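Long-range contact in synaptotagmin IV (Rattus norvegicus, PDB 1W15), which takes part in the mobility and synaptic capture of neuronal dense core vesicles through KIF1A, as a synaptotagmin that does not bind calcium: residues R16-T28 with P140-D152. Numbering follows the deposited sequence.
With CA (calcium ion), chain D.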
ATOM      1  N   ARG A  16       9.143  10.668  22.014  1.00 46.61           N
ATOM      2  CA  ARG A  16       8.795   9.235  21.691  1.00 45.73           C
ATOM      3  C   ARG A  16       8.616   8.922  20.218  1.00 44.62           C
ATOM      4  O   ARG A  16       8.354   7.761  19.870  1.00 46.79           O
ATOM      5  CB  ARG A  16       7.566   8.745  22.479  1.00 46.27           C
ATOM      6  CG  ARG A  16       7.702   9.024  23.977  1.00 48.56           C
ATOM      7  CD  ARG A  16       6.824   8.162  24.859  1.00 54.60           C
ATOM      8  NE  ARG A  16       7.267   8.145  26.254  1.00 58.14           N
ATOM      9  CZ  ARG A  16       8.407   7.594  26.669  1.00 60.44           C
ATOM     10  NH1 ARG A  16       9.241   7.034  25.786  1.00 61.07           N
ATOM     11  NH2 ARG A  16       8.730   7.615  27.962  1.00 61.47           N
ATOM     12  N   GLY A  17       8.721   9.915  19.337  1.00 41.33           N
ATOM     13  CA  GLY A  17       8.591   9.608  17.936  1.00 36.82           C
ATOM     14  C   GLY A  17       7.158   9.607  17.421  1.00 35.04           C
ATOM     15  O   GLY A  17       6.213   9.983  18.115  1.00 32.36           O
ATOM     16  N   GLU A  18       7.024   9.217  16.167  1.00 34.97           N
ATOM     17  CA  GLU A  18       5.740   9.263  15.451  1.00 34.11           C
ATOM     18  C   GLU A  18       5.515   7.996  14.654  1.00 33.86           C
ATOM     19  O   GLU A  18       6.471   7.342  14.238  1.00 33.30           O
ATOM     20  CB  GLU A  18       5.743  10.389  14.426  1.00 35.49           C
ATOM     21  CG  GLU A  18       5.746  11.806  14.955  1.00 41.33           C
ATOM     22  CD  GLU A  18       5.887  12.797  13.810  1.00 45.09           C
ATOM     23  OE1 GLU A  18       4.930  12.960  13.044  1.00 49.04           O
ATOM     24  OE2 GLU A  18       6.954  13.393  13.692  1.00 49.57           O
ATOM     25  N   LEU A  19       4.244   7.689  14.387  1.00 32.53           N
ATOM     26  CA  LEU A  19       3.860   6.452  13.726  1.00 33.23           C
ATOM     27  C   LEU A  19       2.802   6.778  12.688  1.00 32.43           C
ATOM     28  O   LEU A  19       1.850   7.531  12.968  1.00 34.84           O
ATOM     29  CB  LEU A  19       3.284   5.436  14.716  1.00 33.51           C
ATOM     30  CG  LEU A  19       2.949   4.051  14.119  1.00 35.13           C
ATOM     31  CD1 LEU A  19       4.239   3.324  13.718  1.00 34.95           C
ATOM     32  CD2 LEU A  19       2.114   3.158  15.099  1.00 34.58           C
ATOM     33  N   LEU A  20       3.043   6.314  11.467  1.00 33.44           N
ATOM     34  CA  LEU A  20       2.119   6.589  10.351  1.00 33.09           C
ATOM     35  C   LEU A  20       1.279   5.327  10.124  1.00 33.45           C
ATOM     36  O   LEU A  20       1.833   4.216   9.898  1.00 33.05           O
ATOM     37  CB  LEU A  20       2.942   6.920   9.093  1.00 34.23           C
ATOM     38  CG  LEU A  20       2.153   7.116   7.804  1.00 31.68           C
ATOM     39  CD1 LEU A  20       1.224   8.347   7.888  1.00 33.42           C
ATOM     40  CD2 LEU A  20       3.182   7.268   6.612  1.00 29.41           C
ATOM     41  N   VAL A  21      -0.052   5.476  10.191  1.00 33.79           N
ATOM     42  CA  VAL A  21      -0.924   4.295  10.089  1.00 33.74           C
ATOM     43  C   VAL A  21      -2.091   4.649   9.166  1.00 33.55           C
ATOM     44  O   VAL A  21      -2.401   5.835   9.015  1.00 33.26           O
ATOM     45  CB  VAL A  21      -1.458   3.769  11.448  1.00 33.69           C
ATOM     46  CG1 VAL A  21      -0.291   3.224  12.341  1.00 32.29           C
ATOM     47  CG2 VAL A  21      -2.330   4.832  12.186  1.00 33.66           C
ATOM     48  N   SER A  22      -2.633   3.649   8.473  1.00 32.19           N
ATOM     49  CA  SER A  22      -3.798   3.901   7.609  1.00 34.81           C
ATOM     50  C   SER A  22      -4.855   2.880   7.976  1.00 35.71           C
ATOM     51  O   SER A  22      -4.508   1.704   8.234  1.00 37.62           O
ATOM     52  CB  SER A  22      -3.403   3.747   6.118  1.00 32.57           C
ATOM     53  OG  SER A  22      -4.492   4.038   5.274  1.00 36.35           O
ATOM     54  N   LEU A  23      -6.131   3.288   8.039  1.00 34.43           N
ATOM     55  CA  LEU A  23      -7.187   2.347   8.407  1.00 33.60           C
ATOM     56  C   LEU A  23      -8.346   2.531   7.444  1.00 34.26           C
ATOM     57  O   LEU A  23      -8.494   3.636   6.892  1.00 33.75           O
ATOM     58  CB  LEU A  23      -7.674   2.587   9.848  1.00 33.86           C
ATOM     59  CG  LEU A  23      -6.745   2.124  11.025  1.00 34.34           C
ATOM     60  CD1 LEU A  23      -5.728   3.160  11.312  1.00 35.86           C
ATOM     61  CD2 LEU A  23      -7.585   1.825  12.285  1.00 38.32           C
ATOM     62  N   CYS A  24      -9.107   1.456   7.215  1.00 33.34           N
ATOM     63  CA  CYS A  24     -10.291   1.476   6.332  1.00 33.02           C
ATOM     64  C   CYS A  24     -11.345   0.564   6.952  1.00 33.35           C
ATOM     65  O   CYS A  24     -11.070  -0.624   7.205  1.00 32.53           O
ATOM     66  CB  CYS A  24      -9.945   0.941   4.932  1.00 32.37           C
ATOM     67  SG  CYS A  24     -11.358   0.921   3.857  1.00 35.46           S
ATOM     68  N   TYR A  25     -12.547   1.101   7.207  1.00 33.20           N
ATOM     69  CA  TYR A  25     -13.634   0.313   7.785  1.00 33.99           C
ATOM     70  C   TYR A  25     -14.580  -0.123   6.644  1.00 34.88           C
ATOM     71  O   TYR A  25     -15.210   0.698   5.980  1.00 34.59           O
ATOM     72  CB  TYR A  25     -14.419   1.136   8.813  1.00 34.59           C
ATOM     73  CG  TYR A  25     -15.636   0.449   9.422  1.00 35.80           C
ATOM     74  CD1 TYR A  25     -15.592  -0.900   9.787  1.00 36.26           C
ATOM     75  CD2 TYR A  25     -16.835   1.165   9.667  1.00 34.27           C
ATOM     76  CE1 TYR A  25     -16.704  -1.546  10.365  1.00 33.73           C
ATOM     77  CE2 TYR A  25     -17.950   0.529  10.265  1.00 35.20           C
ATOM     78  CZ  TYR A  25     -17.870  -0.822  10.597  1.00 35.88           C
ATOM     79  OH  TYR A  25     -18.936  -1.491  11.164  1.00 32.64           O
ATOM     80  N   GLN A  26     -14.590  -1.427   6.407  1.00 36.38           N
ATOM     81  CA  GLN A  26     -15.444  -2.068   5.401  1.00 39.12           C
ATOM     82  C   GLN A  26     -16.814  -2.292   6.117  1.00 38.27           C
ATOM     83  O   GLN A  26     -17.109  -3.408   6.557  1.00 38.21           O
ATOM     84  CB  GLN A  26     -14.715  -3.363   4.808  1.00 39.04           C
ATOM     85  CG  GLN A  26     -13.196  -3.290   4.527  1.00 45.81           C
ATOM     86  CD  GLN A  26     -12.618  -4.163   3.399  1.00 54.46           C
ATOM     87  OE1 GLN A  26     -11.414  -4.088   3.131  1.00 55.59           O
ATOM     88  NE2 GLN A  26     -13.279  -5.010   2.620  1.00 59.14           N
ATOM     89  N   SER A  27     -17.625  -1.212   6.220  1.00 40.09           N
ATOM     90  CA  SER A  27     -18.860  -1.276   7.028  1.00 40.26           C
ATOM     91  C   SER A  27     -19.859  -2.391   6.672  1.00 42.31           C
ATOM     92  O   SER A  27     -20.502  -2.957   7.580  1.00 42.80           O
ATOM     93  CB  SER A  27     -19.599   0.082   7.077  1.00 41.01           C
ATOM     94  OG  SER A  27     -20.253   0.388   5.862  1.00 39.84           O
ATOM     95  N   THR A  28     -20.015  -2.695   5.377  1.00 43.06           N
ATOM     96  CA  THR A  28     -20.985  -3.743   4.958  1.00 43.59           C
ATOM     97  C   THR A  28     -20.462  -5.155   5.231  1.00 45.08           C
ATOM     98  O   THR A  28     -21.237  -6.112   5.211  1.00 43.78           O
ATOM     99  CB  THR A  28     -21.361  -3.647   3.464  1.00 43.54           C
ATOM    100  OG1 THR A  28     -20.189  -3.858   2.656  1.00 44.13           O
ATOM    101  CG2 THR A  28     -21.822  -2.264   3.106  1.00 42.86           C
ATOM    102  N   PRO A 140     -16.753   5.164   5.784  1.00 37.59           N
ATOM    103  CA  PRO A 140     -16.520   3.738   5.612  1.00 38.63           C
ATOM    104  C   PRO A 140     -16.092   3.472   4.168  1.00 38.53           C
ATOM    105  O   PRO A 140     -16.463   4.249   3.275  1.00 38.76           O
ATOM    106  CB  PRO A 140     -17.854   3.091   5.987  1.00 38.49           C
ATOM    107  CG  PRO A 140     -18.872   4.225   5.852  1.00 37.42           C
ATOM    108  CD  PRO A 140     -18.152   5.450   6.178  1.00 38.35           C
ATOM    109  N   ARG A 141     -15.189   2.496   3.988  1.00 38.77           N
ATOM    110  CA  ARG A 141     -14.597   2.114   2.682  1.00 38.66           C
ATOM    111  C   ARG A 141     -13.536   3.064   2.153  1.00 39.81           C
ATOM    112  O   ARG A 141     -12.999   2.821   1.067  1.00 41.45           O
ATOM    113  CB  ARG A 141     -15.674   1.841   1.579  1.00 38.32           C
ATOM    114  CG  ARG A 141     -16.477   0.577   1.824  1.00 34.28           C
ATOM    115  CD  ARG A 141     -17.794   0.415   0.925  1.00 40.07           C
ATOM    116  NE  ARG A 141     -18.692   1.546   1.191  1.00 35.09           N
ATOM    117  CZ  ARG A 141     -19.470   1.646   2.244  1.00 37.68           C
ATOM    118  NH1 ARG A 141     -19.534   0.669   3.122  1.00 40.24           N
ATOM    119  NH2 ARG A 141     -20.133   2.745   2.455  1.00 37.06           N
ATOM    120  N   ARG A 142     -13.219   4.146   2.870  1.00 37.86           N
ATOM    121  CA  ARG A 142     -12.118   4.980   2.439  1.00 37.75           C
ATOM    122  C   ARG A 142     -10.877   4.639   3.305  1.00 36.73           C
ATOM    123  O   ARG A 142     -11.003   4.412   4.491  1.00 37.76           O
ATOM    124  CB  ARG A 142     -12.379   6.473   2.606  1.00 38.30           C
ATOM    125  CG  ARG A 142     -13.518   7.000   1.687  1.00 43.98           C
ATOM    126  CD  ARG A 142     -13.670   6.303   0.273  1.00 49.31           C
ATOM    127  NE  ARG A 142     -14.936   6.721  -0.354  1.00 58.81           N
ATOM    128  CZ  ARG A 142     -16.094   6.031  -0.342  1.00 60.28           C
ATOM    129  NH1 ARG A 142     -16.191   4.847   0.210  1.00 58.90           N
ATOM    130  NH2 ARG A 142     -17.174   6.541  -0.924  1.00 64.92           N
ATOM    131  N   GLN A 143      -9.735   4.409   2.689  0.50 36.94           N
ATOM    132  CA  GLN A 143      -8.528   4.184   3.498  0.50 36.03           C
ATOM    133  C   GLN A 143      -8.059   5.561   3.866  0.50 34.73           C
ATOM    134  O   GLN A 143      -8.021   6.440   3.010  0.50 34.48           O
ATOM    135  CB  GLN A 143      -7.438   3.499   2.698  0.50 37.10           C
ATOM    136  CG  GLN A 143      -7.288   2.058   3.026  0.50 38.39           C
ATOM    137  CD  GLN A 143      -6.094   1.788   3.906  0.50 42.45           C
ATOM    138  OE1 GLN A 143      -6.144   2.028   5.110  0.50 38.89           O
ATOM    139  NE2 GLN A 143      -5.023   1.228   3.313  0.50 42.29           N
ATOM    140  N   ILE A 144      -7.784   5.783   5.142  0.50 33.32           N
ATOM    141  CA  ILE A 144      -7.328   7.097   5.574  0.50 33.00           C
ATOM    142  C   ILE A 144      -6.020   6.882   6.344  0.50 33.15           C
ATOM    143  O   ILE A 144      -5.967   6.001   7.202  0.50 31.50           O
ATOM    144  CB  ILE A 144      -8.361   7.764   6.497  0.50 32.12           C
ATOM    145  CG1 ILE A 144      -9.756   7.842   5.830  0.50 33.77           C
ATOM    146  CG2 ILE A 144      -7.871   9.164   6.969  0.50 30.39           C
ATOM    147  CD1 ILE A 144     -10.901   7.998   6.869  0.50 30.70           C
ATOM    148  N   ALA A 145      -5.014   7.698   6.025  1.00 33.09           N
ATOM    149  CA  ALA A 145      -3.635   7.624   6.635  1.00 34.36           C
ATOM    150  C   ALA A 145      -3.316   8.887   7.406  1.00 35.64           C
ATOM    151  O   ALA A 145      -3.656  10.000   6.927  1.00 35.25           O
ATOM    152  CB  ALA A 145      -2.591   7.390   5.563  1.00 33.28           C
ATOM    153  N   LYS A 146      -2.723   8.762   8.615  1.00 33.84           N
ATOM    154  CA  LYS A 146      -2.334   9.937   9.403  1.00 35.03           C
ATOM    155  C   LYS A 146      -1.097   9.581  10.211  1.00 34.32           C
ATOM    156  O   LYS A 146      -0.961   8.423  10.639  1.00 32.66           O
ATOM    157  CB  LYS A 146      -3.386  10.374  10.439  1.00 35.77           C
ATOM    158  CG  LYS A 146      -4.773  10.660   9.875  1.00 44.90           C
ATOM    159  CD  LYS A 146      -5.651  11.492  10.886  1.00 52.83           C
ATOM    160  CE  LYS A 146      -7.035  11.800  10.256  1.00 56.26           C
ATOM    161  NZ  LYS A 146      -6.837  12.407   8.883  1.00 57.97           N
ATOM    162  N   TRP A 147      -0.256  10.583  10.385  1.00 33.82           N
ATOM    163  CA  TRP A 147       0.852  10.559  11.370  1.00 33.94           C
ATOM    164  C   TRP A 147       0.321  10.868  12.760  1.00 34.73           C
ATOM    165  O   TRP A 147      -0.541  11.752  12.922  1.00 34.15           O
ATOM    166  CB  TRP A 147       1.881  11.621  11.005  1.00 33.49           C
ATOM    167  CG  TRP A 147       2.852  11.229   9.928  1.00 34.11           C
ATOM    168  CD1 TRP A 147       2.915  11.712   8.620  1.00 32.28           C
ATOM    169  CD2 TRP A 147       3.938  10.300  10.067  1.00 33.46           C
ATOM    170  NE1 TRP A 147       3.967  11.113   7.956  1.00 35.42           N
ATOM    171  CE2 TRP A 147       4.638  10.275   8.816  1.00 33.42           C
ATOM    172  CE3 TRP A 147       4.405   9.488  11.141  1.00 34.85           C
ATOM    173  CZ2 TRP A 147       5.782   9.453   8.585  1.00 35.18           C
ATOM    174  CZ3 TRP A 147       5.546   8.698  10.936  1.00 33.38           C
ATOM    175  CH2 TRP A 147       6.209   8.667   9.643  1.00 35.49           C
ATOM    176  N   HIS A 148       0.798  10.140  13.774  1.00 32.99           N
ATOM    177  CA  HIS A 148       0.419  10.383  15.153  1.00 34.24           C
ATOM    178  C   HIS A 148       1.663  10.433  16.006  1.00 35.46           C
ATOM    179  O   HIS A 148       2.556   9.626  15.786  1.00 34.71           O
ATOM    180  CB  HIS A 148      -0.392   9.229  15.688  1.00 32.61           C
ATOM    181  CG  HIS A 148      -1.707   9.079  15.009  1.00 35.52           C
ATOM    182  ND1 HIS A 148      -2.834   9.756  15.428  1.00 35.06           N
ATOM    183  CD2 HIS A 148      -2.077   8.339  13.937  1.00 30.83           C
ATOM    184  CE1 HIS A 148      -3.861   9.417  14.663  1.00 35.94           C
ATOM    185  NE2 HIS A 148      -3.432   8.558  13.746  1.00 35.27           N
ATOM    186  N   MET A 149       1.699  11.330  16.987  1.00 36.76           N
ATOM    187  CA  MET A 149       2.758  11.280  18.044  1.00 39.19           C
ATOM    188  C   MET A 149       2.517  10.059  18.927  1.00 39.18           C
ATOM    189  O   MET A 149       1.377   9.705  19.221  1.00 38.66           O
ATOM    190  CB  MET A 149       2.752  12.544  18.920  1.00 40.86           C
ATOM    191  CG  MET A 149       2.946  13.894  18.151  1.00 46.61           C
ATOM    192  SD  MET A 149       4.543  14.013  17.271  1.00 60.21           S
ATOM    193  CE  MET A 149       5.748  13.722  18.560  1.00 56.07           C
ATOM    194  N   LEU A 150       3.593   9.392  19.320  1.00 39.09           N
ATOM    195  CA  LEU A 150       3.520   8.266  20.219  1.00 40.19           C
ATOM    196  C   LEU A 150       3.543   8.761  21.676  1.00 42.54           C
ATOM    197  O   LEU A 150       4.165   9.774  21.973  1.00 42.41           O
ATOM    198  CB  LEU A 150       4.717   7.328  19.961  1.00 39.10           C
ATOM    199  CG  LEU A 150       4.617   6.633  18.584  1.00 37.34           C
ATOM    200  CD1 LEU A 150       5.943   6.049  18.145  1.00 38.18           C
ATOM    201  CD2 LEU A 150       3.577   5.518  18.611  1.00 34.95           C
ATOM    202  N   CYS A 151       2.842   8.055  22.550  1.00 45.29           N
ATOM    203  CA  CYS A 151       2.862   8.307  23.991  1.00 48.91           C
ATOM    204  C   CYS A 151       3.666   7.257  24.724  1.00 50.40           C
ATOM    205  O   CYS A 151       4.016   6.224  24.175  1.00 48.56           O
ATOM    206  CB  CYS A 151       1.462   8.216  24.542  1.00 49.13           C
ATOM    207  SG  CYS A 151       0.568   9.613  23.915  1.00 59.42           S
ATOM    208  N   ASP A 152       3.912   7.529  26.004  1.00 53.98           N
ATOM    209  CA  ASP A 152       4.501   6.544  26.901  1.00 56.65           C
ATOM    210  C   ASP A 152       3.594   5.303  26.983  1.00 57.41           C
ATOM    211  O   ASP A 152       2.365   5.422  27.067  1.00 57.09           O
ATOM    212  CB  ASP A 152       4.702   7.173  28.284  1.00 57.96           C
ATOM    213  CG  ASP A 152       5.348   6.206  29.276  1.00 63.05           C
ATOM    214  OD1 ASP A 152       6.349   5.517  28.899  1.00 66.01           O
ATOM    215  OD2 ASP A 152       4.906   6.050  30.447  1.00 68.33           O
TER
HETATM  216 CA    CA D1003       6.690   3.311  29.994  1.00 95.79          CA
HETATM  217  O   HOH W   1     -17.998  -2.183   3.209  1.00 36.86           O
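Leu19, Val21 and Leu23 trade paired backbone hydrogen bonds with His148, Lys146 and Ile144 respectively, joining antiparallel strands 18-26 and 144-149, the first and last of this C2B domain. Leu150 N adds a bond to Gly17 O (2.9 Å), and in the loop before strand 144-149 Arg141 N bonds to Tyr25 O. On the face carrying Glu18, Leu20 and Ser22, the indole of Trp147 lies across Leu20, whose CB sits 3.4 Å from the six-membered ring centroid, a CH-pi contact over the face. With Leu20 CG anti to the backbone N (chi1 175°), CD1 reaches toward the five-membered ring and CD2 toward CZ2 and CE2. Glu18 CG meets Met149 SD at 3.4 Å; the Glu18 carboxylate salt-bridges Arg40, which also makes a cation-pi contact with Trp147. Replacing Trp147 with an alanine is likely to strip Leu20 of its covering ring and leave Arg40 without its aromatic partner. Beyond the strands, Arg141 bends at chi3 (-60°) and gives NH1 to Ser27 OG (2.8 Å). At the opposite end Asp152 OD1 (2.5 Å) and the terminal carboxylate of Gly153 hold a calcium ion at the chain end. Within this chain strand 144-149 is the edge of a four-stranded sheet, with 18-26 between it and 31-40; Leu19 and Val21 pack on Phe102 in the facing sheet of the beta sandwich, and His148 bonds to Ser128 and His132 of helix 128-138.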